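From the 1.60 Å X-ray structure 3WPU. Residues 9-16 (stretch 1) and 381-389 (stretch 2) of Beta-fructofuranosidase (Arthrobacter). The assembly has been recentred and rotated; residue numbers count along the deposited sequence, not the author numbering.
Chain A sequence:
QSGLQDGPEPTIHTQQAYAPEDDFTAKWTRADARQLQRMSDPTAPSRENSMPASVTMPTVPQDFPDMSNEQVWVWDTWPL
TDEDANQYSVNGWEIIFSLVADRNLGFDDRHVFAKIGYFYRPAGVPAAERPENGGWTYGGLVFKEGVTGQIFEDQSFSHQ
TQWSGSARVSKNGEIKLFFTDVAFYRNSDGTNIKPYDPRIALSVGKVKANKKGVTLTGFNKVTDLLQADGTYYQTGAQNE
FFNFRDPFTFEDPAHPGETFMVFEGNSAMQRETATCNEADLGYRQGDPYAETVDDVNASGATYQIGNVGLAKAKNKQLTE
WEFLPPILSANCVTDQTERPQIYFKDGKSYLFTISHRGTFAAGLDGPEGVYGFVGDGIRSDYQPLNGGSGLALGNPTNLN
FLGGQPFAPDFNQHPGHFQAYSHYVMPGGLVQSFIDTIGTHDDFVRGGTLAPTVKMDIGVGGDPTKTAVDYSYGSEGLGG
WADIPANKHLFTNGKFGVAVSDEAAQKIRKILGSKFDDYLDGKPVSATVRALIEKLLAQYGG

Stretch 1 (9-16) EPTIHTQQ
Stretch 2 381-389: DYQPLNGGS

Asp381, buried and pointing toward stretch 1, anchors the contact. Its side chain (chi1 t, chi2 15°) accepts two direct bonds from stretch 1: His13 ND1 to Asp381 OD1, 2.8 Å at 171°, and Thr14 N to Asp381 OD2, 2.9 Å at 166°. A carboxylate suits this place: its two oxygens meet an imidazole and an amide. A water bridges Asp381 OD2 and Ile12 O, 2.8 Å from each. The Asp381 backbone adds Gln15 N to Asp381 O (2.9 Å, 132°) and Asp381 N to Gln16 O (2.9 Å, 148°).

The stretches run antiparallel, with CA pairs Gln15–Asp381 at 4.5 Å, His13–Gln383 at 5.4 Å and Pro10–Gly388 at 5.7 Å. Stretch 2 has a short strand at 383-384. Stretch 1 is extended except at Thr14 (phi/psi -94/-14) and Gln15 (64/6), where Thr14 OG1 (chi1 p) accepts from Gln16 N at 3.1 Å and Gln16 NE2 at 2.7 Å.

His13 (chi1 m, chi2 -82°) points toward stretch 2. Tyr382 O lies over one ring face, 3.0 Å from His13 ND1 but too poorly angled to bond. Gln383 (t, p, 61°) also works through water, which links its NE2 (3.0 Å) to Thr11 O (2.8 Å).

Packing completes the 481 Å² buried, both sides summed: His13 CD2 lies 3.4 Å from Pro384 CD, and Pro10 CG 3.6 Å from Gly387 O. Gly388 (76/11) has positive phi, and an ideal CB would clash with Pro10 CB at 2.8 Å.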

# COMPACT_ATOMS: atom_id res chain seq x y z
N GLU A 9 12.00 26.65 -6.66
CA GLU A 9 12.77 25.84 -5.77
C GLU A 9 11.82 25.12 -4.80
O GLU A 9 10.74 25.58 -4.54
CB GLU A 9 13.78 26.72 -5.03
CG GLU A 9 14.81 27.29 -6.00
CD GLU A 9 15.96 27.94 -5.31
OE1 GLU A 9 16.34 27.44 -4.23
OE2 GLU A 9 16.51 28.92 -5.87
N PRO A 10 12.22 23.93 -4.33
CA PRO A 10 11.38 23.14 -3.46
C PRO A 10 11.39 23.76 -2.07
O PRO A 10 12.29 24.53 -1.75
CB PRO A 10 12.05 21.77 -3.45
CG PRO A 10 13.46 22.03 -3.80
CD PRO A 10 13.42 23.19 -4.74
N THR A 11 10.38 23.42 -1.29
CA THR A 11 10.21 23.93 0.05
C THR A 11 11.34 23.41 0.90
O THR A 11 11.80 22.29 0.72
CB THR A 11 8.84 23.47 0.62
OG1 THR A 11 7.79 23.90 -0.25
CG2 THR A 11 8.59 24.03 1.99
N ILE A 12 11.80 24.22 1.85
CA ILE A 12 12.78 23.76 2.82
C ILE A 12 12.03 23.02 3.92
O ILE A 12 11.15 23.60 4.56
CB ILE A 12 13.60 24.92 3.40
CG1 ILE A 12 14.42 25.59 2.27
CG2 ILE A 12 14.53 24.40 4.47
CD1 ILE A 12 15.27 26.76 2.72
N HIS A 13 12.36 21.74 4.08
CA HIS A 13 11.77 20.89 5.12
C HIS A 13 12.90 20.46 6.06
O HIS A 13 13.99 20.13 5.62
CB HIS A 13 11.13 19.63 4.54
CG HIS A 13 9.90 19.87 3.72
ND1 HIS A 13 8.66 20.05 4.28
CD2 HIS A 13 9.72 19.90 2.38
CE1 HIS A 13 7.76 20.21 3.32
NE2 HIS A 13 8.38 20.11 2.16
N THR A 14 12.62 20.47 7.35
CA THR A 14 13.67 20.23 8.34
C THR A 14 13.83 18.80 8.80
O THR A 14 14.82 18.48 9.46
CB THR A 14 13.40 21.07 9.60
OG1 THR A 14 12.26 20.55 10.27
CG2 THR A 14 13.12 22.51 9.23
N GLN A 15 12.85 17.95 8.50
CA GLN A 15 12.77 16.57 9.02
C GLN A 15 12.61 16.46 10.53
O GLN A 15 12.65 15.36 11.06
CB GLN A 15 13.95 15.73 8.55
CG GLN A 15 13.99 15.57 7.03
CD GLN A 15 15.04 14.58 6.60
OE1 GLN A 15 15.16 13.49 7.17
NE2 GLN A 15 15.81 14.95 5.58
N GLN A 16 12.43 17.58 11.21
CA GLN A 16 12.35 17.56 12.68
C GLN A 16 11.15 16.73 13.14
O GLN A 16 10.05 16.79 12.55
CB GLN A 16 12.32 18.97 13.26
CG GLN A 16 11.06 19.77 13.03
CD GLN A 16 11.27 21.25 13.33
OE1 GLN A 16 11.31 21.65 14.51
NE2 GLN A 16 11.44 22.07 12.28
N ASP A 381 8.60 17.04 10.08
CA ASP A 381 8.52 17.90 8.92
C ASP A 381 9.14 17.17 7.74
O ASP A 381 10.29 17.42 7.34
CB ASP A 381 9.16 19.27 9.14
CG ASP A 381 9.05 20.16 7.92
OD1 ASP A 381 8.24 19.83 7.00
OD2 ASP A 381 9.79 21.15 7.82
N TYR A 382 8.36 16.24 7.21
CA TYR A 382 8.83 15.31 6.19
C TYR A 382 9.43 16.02 4.97
O TYR A 382 8.90 17.04 4.50
CB TYR A 382 7.67 14.44 5.71
CG TYR A 382 7.35 13.25 6.59
CD1 TYR A 382 6.25 13.26 7.47
CD2 TYR A 382 8.13 12.09 6.53
CE1 TYR A 382 5.97 12.17 8.28
CE2 TYR A 382 7.83 10.99 7.33
CZ TYR A 382 6.75 11.03 8.20
OH TYR A 382 6.50 9.91 8.96
N GLN A 383 10.53 15.45 4.50
CA GLN A 383 11.19 15.88 3.28
C GLN A 383 10.71 14.96 2.16
O GLN A 383 11.05 13.78 2.18
CB GLN A 383 12.69 15.70 3.44
CG GLN A 383 13.50 15.96 2.19
CD GLN A 383 13.28 17.37 1.68
OE1 GLN A 383 13.58 18.35 2.38
NE2 GLN A 383 12.69 17.49 0.51
N PRO A 384 9.96 15.50 1.20
CA PRO A 384 9.66 14.65 0.04
C PRO A 384 10.91 14.20 -0.69
O PRO A 384 11.87 14.97 -0.83
CB PRO A 384 8.82 15.57 -0.85
CG PRO A 384 8.20 16.55 0.08
CD PRO A 384 9.33 16.82 1.06
N LEU A 385 10.94 12.94 -1.12
CA LEU A 385 12.17 12.34 -1.64
C LEU A 385 12.55 12.87 -3.01
O LEU A 385 11.70 13.43 -3.75
CB LEU A 385 12.03 10.81 -1.73
CG LEU A 385 11.77 10.08 -0.42
CD1 LEU A 385 11.30 8.66 -0.71
CD2 LEU A 385 12.99 10.10 0.48
N ASN A 386 13.84 12.74 -3.34
CA ASN A 386 14.36 13.01 -4.69
C ASN A 386 14.15 14.45 -5.16
O ASN A 386 13.27 14.76 -5.97
CB ASN A 386 13.81 11.95 -5.67
CG ASN A 386 14.24 10.55 -5.27
OD1 ASN A 386 13.41 9.62 -5.08
ND2 ASN A 386 15.50 10.40 -5.09
N GLY A 387 14.97 15.35 -4.61
CA GLY A 387 14.94 16.76 -4.96
C GLY A 387 13.74 17.50 -4.42
O GLY A 387 13.38 18.56 -4.92
N GLY A 388 13.09 16.96 -3.39
CA GLY A 388 11.85 17.52 -2.89
C GLY A 388 10.61 17.27 -3.71
O GLY A 388 9.56 17.85 -3.45
N SER A 389 10.70 16.37 -4.70
CA SER A 389 9.58 16.11 -5.57
C SER A 389 8.56 15.19 -4.92
O SER A 389 7.37 15.33 -5.15
CB SER A 389 10.08 15.47 -6.86
OG SER A 389 10.58 14.15 -6.66
O HOH W 1 11.24 19.86 -0.61
O HOH W 2 8.91 23.17 6.11
O HOH W 3 14.56 20.86 2.28
O HOH W 4 15.53 17.73 4.45